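Local coordinates for methyltransferase-like protein 5 (Pyrococcus horikoshii, PDB 1WY7) that probably transfers methyl groups from S-adenosylmethionine to a nucleic acid, perhaps RNA, and is seen here holding the spent cofactor S-adenosyl-L-homocysteine, at residues L45-G50 with S141-S146; A54-G59 with L134-E139; E74-E79 with S107-R112; E83-L88 with V101-V106. All coordinates share one frame; numbering follows the deposited sequence.

Four contacts around one mixed sheet illustrate how a Rossmann-like methyltransferase divides its labour between packing and binding. Contacts 2 and 3 are fully buried and apolar at the interface; their centres are about 7 Å apart, and their strands, 52-56 and 74-79, are neighbours in the sheet. Contact 4, only partly buried, packs helix 82-91 on strand 99-103 at the sheet's border. In all three, apolar side chains make the packing while the ends of strands and the loops after them hold S-adenosyl-L-homocysteine. Contact 1 differs: away from the ligand and partly open, it joins a loop to strand 143-149 through a buried polar bond. It touches contact 3 through the salt bridge of D142 with R112.

Contact 1 (L45-G50 with S141-S146); sequences LGDIEG and SDVVYS
The hydroxyl of Y145 meets the carboxylate of D47 in a very short hydrogen bond, OH donating to OD1 over 2.5 Å. D47 OD1 sits at the edge of the phenol ring, near its plane, while the carboxylate as a whole is turned 70° against that ring and the two side chains cross at about a right angle. The tyrosine torsion (chi1 -71°) places CG opposite its own carbonyl carbon and sends the ring from the strand toward the loop. Behind the bond the packing stays close: D47 CB lies 3.7 Å from Y145 CE2, and V143, partly exposed and coming from the opposite direction, touches through one methyl, its CG1 reaching to 3.3 Å from D47 OD1. This is the joint between the loop that follows helix 32-44 and strand 143-149 of the methyltransferase sheet; the helix ends in a Schellman motif at G46, whose positive phi favours glycine. R199 on the neighbouring strand 191-202 forms a salt bridge with D47 OD1 and a hydrogen bond with Y145 OH, so the buried carboxylate probably has its charge compensated. A phenylalanine in place of Y145 would probably leave D47 without its hydroxyl donor and R199 without one of its acceptors. Toward solvent the contact thins: L45, an exposed residue, merely brings CD1 to 3.8 Å from Y145 OH at a slant.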
# COMPACT_ATOMS: atom_id res chain seq x y z
N LEU A 45 1.92 -6.08 -15.08
CA LEU A 45 2.72 -5.12 -15.83
C LEU A 45 4.21 -5.37 -15.65
O LEU A 45 5.03 -4.61 -16.15
CB LEU A 45 2.34 -3.69 -15.41
CG LEU A 45 0.91 -3.30 -15.82
CD1 LEU A 45 0.49 -1.98 -15.17
CD2 LEU A 45 0.86 -3.20 -17.33
N GLY A 46 4.55 -6.45 -14.96
CA GLY A 46 5.95 -6.76 -14.72
C GLY A 46 6.57 -5.91 -13.62
O GLY A 46 7.79 -5.78 -13.57
N ASP A 47 5.75 -5.35 -12.74
CA ASP A 47 6.25 -4.50 -11.65
C ASP A 47 6.34 -5.19 -10.28
O ASP A 47 6.35 -4.50 -9.24
CB ASP A 47 5.37 -3.25 -11.54
CG ASP A 47 5.65 -2.24 -12.66
OD1 ASP A 47 4.85 -1.30 -12.82
OD2 ASP A 47 6.67 -2.37 -13.36
N ILE A 48 6.40 -6.52 -10.26
CA ILE A 48 6.49 -7.23 -8.98
C ILE A 48 7.57 -8.30 -8.98
O ILE A 48 8.47 -8.28 -8.15
CB ILE A 48 5.15 -7.94 -8.62
CG1 ILE A 48 4.08 -6.91 -8.26
CG2 ILE A 48 5.36 -8.88 -7.43
CD1 ILE A 48 4.41 -6.08 -7.04
N GLU A 49 7.46 -9.22 -9.92
CA GLU A 49 8.39 -10.34 -10.01
C GLU A 49 9.85 -9.93 -10.13
O GLU A 49 10.23 -9.24 -11.07
CB GLU A 49 7.99 -11.22 -11.18
CG GLU A 49 8.61 -12.59 -11.17
CD GLU A 49 7.96 -13.50 -12.19
OE1 GLU A 49 8.30 -14.71 -12.22
OE2 GLU A 49 7.10 -13.00 -12.97
N GLY A 50 10.66 -10.36 -9.16
CA GLY A 50 12.07 -10.05 -9.16
C GLY A 50 12.42 -8.62 -8.81
O GLY A 50 13.57 -8.21 -8.94
N SER A 141 11.34 5.87 -5.81
CA SER A 141 11.06 4.94 -6.90
C SER A 141 10.59 5.65 -8.16
O SER A 141 10.25 6.82 -8.14
CB SER A 141 9.99 3.93 -6.46
OG SER A 141 9.70 2.98 -7.49
N ASP A 142 10.59 4.92 -9.28
CA ASP A 142 10.13 5.46 -10.55
C ASP A 142 8.73 4.93 -10.90
O ASP A 142 8.09 5.44 -11.82
CB ASP A 142 11.12 5.12 -11.67
CG ASP A 142 12.36 6.02 -11.64
OD1 ASP A 142 13.38 5.63 -12.26
OD2 ASP A 142 12.31 7.11 -11.02
N VAL A 143 8.28 3.91 -10.16
CA VAL A 143 6.94 3.34 -10.35
C VAL A 143 6.25 3.23 -8.99
O VAL A 143 6.75 2.58 -8.08
CB VAL A 143 6.98 1.94 -11.00
CG1 VAL A 143 5.55 1.40 -11.13
CG2 VAL A 143 7.64 2.00 -12.38
N VAL A 144 5.09 3.87 -8.86
CA VAL A 144 4.34 3.87 -7.61
C VAL A 144 2.90 3.39 -7.76
O VAL A 144 2.20 3.80 -8.69
CB VAL A 144 4.28 5.30 -7.01
CG1 VAL A 144 3.42 5.32 -5.76
CG2 VAL A 144 5.69 5.81 -6.75
N TYR A 145 2.47 2.52 -6.84
CA TYR A 145 1.09 2.01 -6.82
C TYR A 145 0.52 2.46 -5.49
O TYR A 145 1.06 2.13 -4.43
CB TYR A 145 1.05 0.48 -6.91
CG TYR A 145 1.42 -0.11 -8.26
CD1 TYR A 145 0.46 -0.38 -9.23
CD2 TYR A 145 2.75 -0.39 -8.56
CE1 TYR A 145 0.82 -0.92 -10.48
CE2 TYR A 145 3.13 -0.92 -9.78
CZ TYR A 145 2.16 -1.18 -10.74
OH TYR A 145 2.55 -1.69 -11.96
N SER A 146 -0.59 3.20 -5.52
CA SER A 146 -1.20 3.68 -4.30
C SER A 146 -2.71 3.63 -4.35
O SER A 146 -3.30 3.42 -5.40
CB SER A 146 -0.73 5.11 -4.01
OG SER A 146 -1.15 5.52 -2.72

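Contact 2 (A54-G59 with L134-E139); sequences ADLGAG and LLKAFE. With SAH (S-adenosyl-L-homocysteine), chain E.
With chi1 at -84° and chi2 at 35°, L56 turns its CG opposite its own carbonyl carbon and swings the CD2 branch toward helix 131-140, where a single methyl does nearly all the touching. L56 CD2 stands 4.1 Å from A137 CB, with A137 N and K136 CG at much the same range. The helix thus presents a small methyl, its backbone and the aliphatic root of a lysine to the end of strand 52-56. K136 starts toward the leucine but then bends away, and its NZ makes a very short salt bridge of 2.5 Å to E139 OE1, with F109 O as a second hydrogen-bonding partner. V116 of strand 115-118 touches both L56 and A137.

Just past L56 the chain becomes the glycine-rich turn G57-A58-G59, the loop after the first strand that is a hallmark of Rossmann-like methyltransferases. G57 O comes within 3.2 Å of SAH C5', and G59 CA within 3.4 Å of SAH O3'. Both glycines have positive phi, and a CB on either would run into the ligand. The chemistry is therefore divided: L56 meets the helix by apolar contact alone, the lysine's ammonium is met by E139 and the carbonyl of F109, away from the leucine, and the bare backbone beyond L56 allows the ligand to lie directly against the turn.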
# COMPACT_ATOMS: atom_id res chain seq x y z
N ALA A 54 9.00 -1.59 -1.94
CA ALA A 54 8.83 -0.91 -0.67
C ALA A 54 7.32 -0.81 -0.42
O ALA A 54 6.57 -0.39 -1.30
CB ALA A 54 9.46 0.50 -0.71
N ASP A 55 6.90 -1.23 0.77
CA ASP A 55 5.49 -1.18 1.16
C ASP A 55 5.40 -0.07 2.22
O ASP A 55 5.72 -0.30 3.39
CB ASP A 55 5.07 -2.54 1.73
CG ASP A 55 3.62 -2.60 2.14
OD1 ASP A 55 3.18 -3.68 2.62
OD2 ASP A 55 2.90 -1.58 1.98
N LEU A 56 4.97 1.12 1.81
CA LEU A 56 4.87 2.25 2.74
C LEU A 56 3.57 2.18 3.53
O LEU A 56 2.48 2.08 2.96
CB LEU A 56 4.98 3.57 1.95
CG LEU A 56 6.40 4.07 1.64
CD1 LEU A 56 7.36 2.93 1.39
CD2 LEU A 56 6.37 5.02 0.45
N GLY A 57 3.71 2.23 4.86
CA GLY A 57 2.57 2.10 5.75
C GLY A 57 2.15 0.64 5.69
O GLY A 57 0.97 0.32 5.57
N ALA A 58 3.14 -0.25 5.78
CA ALA A 58 2.93 -1.70 5.69
C ALA A 58 1.89 -2.31 6.63
O ALA A 58 1.29 -3.34 6.31
CB ALA A 58 4.27 -2.43 5.84
N GLY A 59 1.68 -1.68 7.78
CA GLY A 59 0.70 -2.18 8.73
C GLY A 59 0.86 -3.65 9.07
O GLY A 59 1.90 -4.08 9.60
N LEU A 134 3.19 10.11 -0.56
CA LEU A 134 3.35 10.35 -1.99
C LEU A 134 4.72 10.96 -2.26
O LEU A 134 5.42 10.54 -3.18
CB LEU A 134 2.24 11.25 -2.52
CG LEU A 134 0.87 10.57 -2.55
CD1 LEU A 134 -0.23 11.60 -2.66
CD2 LEU A 134 0.84 9.59 -3.71
N LEU A 135 5.11 11.95 -1.44
CA LEU A 135 6.43 12.58 -1.60
C LEU A 135 7.54 11.55 -1.51
O LEU A 135 8.43 11.52 -2.34
CB LEU A 135 6.66 13.67 -0.54
CG LEU A 135 6.34 15.11 -0.96
CD1 LEU A 135 6.61 16.06 0.22
CD2 LEU A 135 7.19 15.49 -2.16
N LYS A 136 7.51 10.72 -0.47
CA LYS A 136 8.54 9.70 -0.29
C LYS A 136 8.53 8.69 -1.44
O LYS A 136 9.58 8.34 -1.98
CB LYS A 136 8.32 8.98 1.04
CG LYS A 136 9.32 7.88 1.34
CD LYS A 136 10.75 8.41 1.33
CE LYS A 136 10.92 9.54 2.34
NZ LYS A 136 12.29 10.10 2.23
N ALA A 137 7.35 8.21 -1.81
CA ALA A 137 7.23 7.25 -2.91
C ALA A 137 7.85 7.82 -4.18
O ALA A 137 8.63 7.16 -4.85
CB ALA A 137 5.73 6.89 -3.16
N PHE A 138 7.51 9.06 -4.51
CA PHE A 138 8.06 9.69 -5.71
C PHE A 138 9.58 9.86 -5.62
O PHE A 138 10.29 9.79 -6.62
CB PHE A 138 7.39 11.04 -5.92
CG PHE A 138 5.94 10.94 -6.25
CD1 PHE A 138 5.06 11.95 -5.90
CD2 PHE A 138 5.44 9.81 -6.90
CE1 PHE A 138 3.71 11.84 -6.18
CE2 PHE A 138 4.10 9.69 -7.19
CZ PHE A 138 3.23 10.71 -6.83
N GLU A 139 10.06 10.06 -4.41
CA GLU A 139 11.48 10.25 -4.13
C GLU A 139 12.31 8.97 -4.30
O GLU A 139 13.39 9.00 -4.89
CB GLU A 139 11.60 10.75 -2.68
CG GLU A 139 12.88 11.46 -2.34
CD GLU A 139 13.29 11.26 -0.88
OE1 GLU A 139 12.41 11.24 0.01
OE2 GLU A 139 14.51 11.13 -0.63
N SAH E . -2.83 -3.21 6.94
CA SAH E . -2.67 -2.42 5.70
CB SAH E . -2.10 -1.05 6.10
CG SAH E . -3.27 -0.18 6.35
SD SAH E . -3.15 1.53 6.91
C SAH E . -1.81 -3.24 4.77
O SAH E . -1.73 -4.49 4.98
OXT SAH E . -1.23 -2.56 3.86
C5' SAH E . -1.48 2.06 6.60
C4' SAH E . -0.48 2.12 7.77
O4' SAH E . 0.18 3.41 7.77
C3' SAH E . -1.07 2.06 9.18
O3' SAH E . -0.78 0.71 9.61
C2' SAH E . -0.25 3.05 10.03
O2' SAH E . 0.27 2.69 11.29
C1' SAH E . 0.80 3.56 9.03
N9 SAH E . 1.17 4.95 9.20
C8 SAH E . 0.41 6.06 9.52
N7 SAH E . 1.09 7.18 9.58
C5 SAH E . 2.39 6.80 9.27
C6 SAH E . 3.61 7.51 9.14
N6 SAH E . 3.69 8.85 9.33
N1 SAH E . 4.77 6.84 8.82
C2 SAH E . 4.69 5.50 8.63
N3 SAH E . 3.60 4.71 8.72
C4 SAH E . 2.46 5.43 9.04

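Contact 3 (E74-E79 with S107-R112). With SAH (S-adenosyl-L-homocysteine), chain E.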
# COMPACT_ATOMS: atom_id res chain seq x y z
N GLU A 74 12.41 -8.94 -2.95
CA GLU A 74 12.41 -8.57 -1.54
C GLU A 74 11.47 -7.41 -1.31
O GLU A 74 11.17 -6.64 -2.23
CB GLU A 74 13.81 -8.16 -1.07
CG GLU A 74 14.33 -6.86 -1.64
CD GLU A 74 15.60 -6.36 -0.94
OE1 GLU A 74 15.54 -6.08 0.28
OE2 GLU A 74 16.65 -6.24 -1.60
N VAL A 75 10.99 -7.28 -0.08
CA VAL A 75 10.10 -6.20 0.26
C VAL A 75 10.63 -5.48 1.49
O VAL A 75 11.15 -6.11 2.42
CB VAL A 75 8.68 -6.74 0.55
CG1 VAL A 75 7.77 -5.59 1.03
CG2 VAL A 75 8.10 -7.39 -0.70
N ILE A 76 10.54 -4.15 1.47
CA ILE A 76 10.98 -3.38 2.62
C ILE A 76 9.71 -2.75 3.19
O ILE A 76 9.08 -1.90 2.57
CB ILE A 76 12.03 -2.31 2.23
CG1 ILE A 76 13.23 -2.99 1.57
CG2 ILE A 76 12.52 -1.58 3.50
CD1 ILE A 76 14.36 -2.03 1.14
N CYS A 77 9.34 -3.21 4.38
CA CYS A 77 8.15 -2.76 5.05
C CYS A 77 8.41 -1.53 5.91
O CYS A 77 9.21 -1.57 6.84
CB CYS A 77 7.60 -3.91 5.89
SG CYS A 77 7.49 -5.47 4.95
N VAL A 78 7.74 -0.43 5.57
CA VAL A 78 7.89 0.82 6.30
C VAL A 78 6.63 1.02 7.11
O VAL A 78 5.54 1.15 6.55
CB VAL A 78 8.07 2.02 5.36
CG1 VAL A 78 8.21 3.29 6.18
CG2 VAL A 78 9.30 1.84 4.49
N GLU A 79 6.79 1.06 8.43
CA GLU A 79 5.67 1.22 9.34
C GLU A 79 6.13 1.93 10.62
O GLU A 79 7.14 1.57 11.21
CB GLU A 79 5.11 -0.17 9.68
CG GLU A 79 4.14 -0.21 10.83
CD GLU A 79 2.92 0.63 10.59
OE1 GLU A 79 2.28 0.47 9.53
OE2 GLU A 79 2.60 1.45 11.46
N SER A 107 8.62 9.53 6.19
CA SER A 107 9.54 10.54 5.68
C SER A 107 10.99 10.30 6.03
O SER A 107 11.87 10.83 5.36
CB SER A 107 9.14 11.94 6.17
OG SER A 107 9.30 12.05 7.57
N GLU A 108 11.26 9.48 7.05
CA GLU A 108 12.63 9.21 7.45
C GLU A 108 13.29 8.07 6.69
O GLU A 108 14.51 7.90 6.74
CB GLU A 108 12.69 8.97 8.96
CG GLU A 108 12.17 10.17 9.75
CD GLU A 108 12.24 9.96 11.25
OE1 GLU A 108 11.52 9.07 11.78
OE2 GLU A 108 13.01 10.69 11.91
N PHE A 109 12.49 7.30 5.96
CA PHE A 109 12.98 6.18 5.16
C PHE A 109 13.57 6.76 3.87
O PHE A 109 12.97 7.63 3.25
CB PHE A 109 11.79 5.24 4.86
CG PHE A 109 12.12 4.11 3.91
CD1 PHE A 109 11.63 4.12 2.61
CD2 PHE A 109 12.90 3.04 4.32
CE1 PHE A 109 11.92 3.07 1.73
CE2 PHE A 109 13.19 1.99 3.45
CZ PHE A 109 12.70 2.00 2.16
N ASN A 110 14.74 6.29 3.46
CA ASN A 110 15.31 6.81 2.23
C ASN A 110 16.25 5.85 1.51
O ASN A 110 17.42 6.14 1.28
CB ASN A 110 16.01 8.16 2.48
CG ASN A 110 17.13 8.05 3.46
OD1 ASN A 110 18.29 8.27 3.11
ND2 ASN A 110 16.81 7.72 4.71
N SER A 111 15.71 4.69 1.14
CA SER A 111 16.45 3.69 0.41
C SER A 111 15.77 3.61 -0.95
O SER A 111 14.54 3.56 -1.03
CB SER A 111 16.36 2.32 1.08
OG SER A 111 16.86 2.37 2.40
N ARG A 112 16.55 3.61 -2.02
CA ARG A 112 15.97 3.54 -3.34
C ARG A 112 15.51 2.11 -3.64
O ARG A 112 16.22 1.15 -3.37
CB ARG A 112 16.98 4.00 -4.39
CG ARG A 112 16.40 4.08 -5.77
CD ARG A 112 16.90 5.30 -6.51
NE ARG A 112 16.13 5.52 -7.73
CZ ARG A 112 15.03 6.26 -7.81
NH1 ARG A 112 14.56 6.87 -6.73
NH2 ARG A 112 14.39 6.38 -8.96
N SAH E . -2.83 -3.21 6.94
CA SAH E . -2.67 -2.42 5.70
CB SAH E . -2.10 -1.05 6.10
CG SAH E . -3.27 -0.18 6.35
SD SAH E . -3.15 1.53 6.91
C SAH E . -1.81 -3.24 4.77
O SAH E . -1.73 -4.49 4.98
OXT SAH E . -1.23 -2.56 3.86
C5' SAH E . -1.48 2.06 6.60
C4' SAH E . -0.48 2.12 7.77
O4' SAH E . 0.18 3.41 7.77
C3' SAH E . -1.07 2.06 9.18
O3' SAH E . -0.78 0.71 9.61
C2' SAH E . -0.25 3.05 10.03
O2' SAH E . 0.27 2.69 11.29
C1' SAH E . 0.80 3.56 9.03
N9 SAH E . 1.17 4.95 9.20
C8 SAH E . 0.41 6.06 9.52
N7 SAH E . 1.09 7.18 9.58
C5 SAH E . 2.39 6.80 9.27
C6 SAH E . 3.61 7.51 9.14
N6 SAH E . 3.69 8.85 9.33
N1 SAH E . 4.77 6.84 8.82
C2 SAH E . 4.69 5.50 8.63
N3 SAH E . 3.60 4.71 8.72
C4 SAH E . 2.46 5.43 9.04
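This is a buried apolar contact in which F109, from the loop leading to strand 115-118, packs across strand 74-79 of the Rossmann-like sheet. V78 and I76, two residues apart, both face the loop and share the phenyl ring. V78 CG2 sits over the centre of one face in a CH-pi contact, 3.6 Å from the centroid of the F109 ring and only 10° off its normal. From a slanting direction I76 CG2 adds its methyl, 3.6 Å from F109 CE2. The ring reaches both because F109 carries CG opposite its backbone N (chi1 174°), extending it from the loop over the strand. Its opposite face looks toward the backbone of S111, whose N lies 4.1 Å above the plane, while F102 of strand 99-103 also meets the ring. Were F109 cut back to an alanine, V78 CG2 would probably lose the aromatic face it rests on, and a gap would be likely to open between strand and loop.

At E79 the chemistry changes. The side chain bends at chi2 (60°) and offers both carboxylate oxygens to the ribose: SAH O2' donates to E79 OE2 over 2.6 Å and SAH O3' to E79 OE1 over 3.1 Å. As in many class I methyltransferases, an acidic residue here binds both ribose hydroxyls. Two backbone N-H groups also bond to it, G59 N at OE1 and D81 N at OE2. The apolar part of the strand packs on the loop, whereas E79 holds the sugar's diol.

Contact 4 (E83-L88 with V101-V106). With SAH (S-adenosyl-L-homocysteine), chain E.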
# COMPACT_ATOMS: atom_id res chain seq x y z
N GLU A 83 3.69 -2.07 17.24
CA GLU A 83 2.62 -3.04 17.49
C GLU A 83 2.05 -3.64 16.21
O GLU A 83 1.55 -4.76 16.20
CB GLU A 83 1.50 -2.38 18.29
CG GLU A 83 1.87 -2.13 19.73
CD GLU A 83 0.89 -1.19 20.40
OE1 GLU A 83 0.99 0.04 20.17
OE2 GLU A 83 0.00 -1.69 21.14
N ALA A 84 2.13 -2.88 15.12
CA ALA A 84 1.66 -3.35 13.83
C ALA A 84 2.73 -4.28 13.27
O ALA A 84 2.42 -5.30 12.65
CB ALA A 84 1.42 -2.16 12.88
N VAL A 85 3.99 -3.93 13.50
CA VAL A 85 5.10 -4.74 13.03
C VAL A 85 5.07 -6.14 13.64
O VAL A 85 5.45 -7.11 12.99
CB VAL A 85 6.45 -4.04 13.35
CG1 VAL A 85 7.63 -4.91 12.91
CG2 VAL A 85 6.49 -2.70 12.62
N ASP A 86 4.60 -6.26 14.89
CA ASP A 86 4.52 -7.57 15.53
C ASP A 86 3.64 -8.50 14.68
O ASP A 86 3.99 -9.66 14.46
CB ASP A 86 3.93 -7.48 16.94
CG ASP A 86 4.79 -6.66 17.89
OD1 ASP A 86 6.03 -6.80 17.85
OD2 ASP A 86 4.21 -5.88 18.67
N VAL A 87 2.52 -7.98 14.22
CA VAL A 87 1.59 -8.74 13.39
C VAL A 87 2.21 -8.98 12.02
O VAL A 87 2.11 -10.07 11.45
CB VAL A 87 0.25 -7.96 13.20
CG1 VAL A 87 -0.71 -8.74 12.31
CG2 VAL A 87 -0.37 -7.67 14.56
N LEU A 88 2.87 -7.94 11.50
CA LEU A 88 3.53 -7.99 10.20
C LEU A 88 4.52 -9.16 10.14
O LEU A 88 4.49 -9.97 9.21
CB LEU A 88 4.26 -6.66 9.95
CG LEU A 88 5.11 -6.29 8.72
CD1 LEU A 88 6.23 -7.29 8.51
CD2 LEU A 88 4.25 -6.19 7.51
N VAL A 101 12.27 -4.63 7.69
CA VAL A 101 11.34 -3.72 8.34
C VAL A 101 11.98 -2.43 8.81
O VAL A 101 13.01 -2.43 9.49
CB VAL A 101 10.65 -4.38 9.54
CG1 VAL A 101 9.62 -3.45 10.13
CG2 VAL A 101 9.99 -5.68 9.09
N PHE A 102 11.36 -1.32 8.43
CA PHE A 102 11.84 -0.01 8.85
C PHE A 102 10.75 0.61 9.72
O PHE A 102 9.69 1.01 9.23
CB PHE A 102 12.13 0.91 7.66
CG PHE A 102 12.48 2.34 8.07
CD1 PHE A 102 11.48 3.29 8.24
CD2 PHE A 102 13.80 2.71 8.30
CE1 PHE A 102 11.78 4.59 8.64
CE2 PHE A 102 14.13 4.01 8.71
CZ PHE A 102 13.11 4.96 8.87
N ILE A 103 11.01 0.65 11.02
CA ILE A 103 10.07 1.21 11.98
C ILE A 103 10.41 2.68 12.21
O ILE A 103 11.41 3.01 12.86
CB ILE A 103 10.17 0.49 13.33
CG1 ILE A 103 10.04 -1.01 13.13
CG2 ILE A 103 9.10 1.03 14.30
CD1 ILE A 103 10.10 -1.80 14.42
N GLY A 104 9.59 3.57 11.67
CA GLY A 104 9.83 4.99 11.83
C GLY A 104 8.86 5.70 10.91
O GLY A 104 8.10 5.03 10.21
N ASP A 105 8.88 7.03 10.89
CA ASP A 105 7.98 7.79 10.04
C ASP A 105 8.38 7.56 8.59
O ASP A 105 9.57 7.40 8.28
CB ASP A 105 8.04 9.28 10.38
CG ASP A 105 6.96 10.09 9.67
OD1 ASP A 105 7.22 10.64 8.58
OD2 ASP A 105 5.83 10.15 10.20
N VAL A 106 7.40 7.52 7.70
CA VAL A 106 7.65 7.29 6.29
C VAL A 106 8.66 8.29 5.72
O VAL A 106 9.47 7.95 4.87
CB VAL A 106 6.31 7.35 5.48
CG1 VAL A 106 5.72 8.77 5.54
CG2 VAL A 106 6.55 6.93 4.03
N SAH E . -2.83 -3.21 6.94
CA SAH E . -2.67 -2.42 5.70
CB SAH E . -2.10 -1.05 6.10
CG SAH E . -3.27 -0.18 6.35
SD SAH E . -3.15 1.53 6.91
C SAH E . -1.81 -3.24 4.77
O SAH E . -1.73 -4.49 4.98
OXT SAH E . -1.23 -2.56 3.86
C5' SAH E . -1.48 2.06 6.60
C4' SAH E . -0.48 2.12 7.77
O4' SAH E . 0.18 3.41 7.77
C3' SAH E . -1.07 2.06 9.18
O3' SAH E . -0.78 0.71 9.61
C2' SAH E . -0.25 3.05 10.03
O2' SAH E . 0.27 2.69 11.29
C1' SAH E . 0.80 3.56 9.03
N9 SAH E . 1.17 4.95 9.20
C8 SAH E . 0.41 6.06 9.52
N7 SAH E . 1.09 7.18 9.58
C5 SAH E . 2.39 6.80 9.27
C6 SAH E . 3.61 7.51 9.14
N6 SAH E . 3.69 8.85 9.33
N1 SAH E . 4.77 6.84 8.82
C2 SAH E . 4.69 5.50 8.63
N3 SAH E . 3.60 4.71 8.72
C4 SAH E . 2.46 5.43 9.04
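V85 and V101 reach toward each other tip to tip, V85 CG1 standing 3.7 Å from V101 CG1 between helix 82-91 and strand 99-103. The other methyl of V85 serves a second partner: the valine's chi1 of 177° sets CG1 opposite its backbone N and leaves CG2 to approach I103, which crosses it obliquely, CG2 to I103 CG1 being 4.0 Å. L88, one turn further along the helix, slides past V101 in the opposite direction, and its CD1 comes within 4.1 Å of V101 CG2. V85 is thereby the buried centre, with V101 and I103 at a more open border beside it. The axes of the two short segments run almost antiparallel, at 167°, and pass 10.1 Å apart, as expected where a helix returns over the sheet in the beta-alpha-beta crossover formed by strand 74-79, helix 82-91 and strand 99-103.

Beyond I103 the chain turns away from helix 82-91 and toward the adenine. D105 OD2 accepts a hydrogen bond from SAH N6 over 2.7 Å, and V106 N donates to SAH N1 over 2.9 Å, neither bond being quite straight. S107 OG bonds to D105 OD1, the carboxylate oxygen that does not accept from the adenine amine, and probably helps to hold its rotation. An acceptor for the amine beside a donor for the ring nitrogen matches the pattern of adenine, consistent with base recognition by the loop, whereas the apolar methyls before it offer the helix close packing without directional bonds.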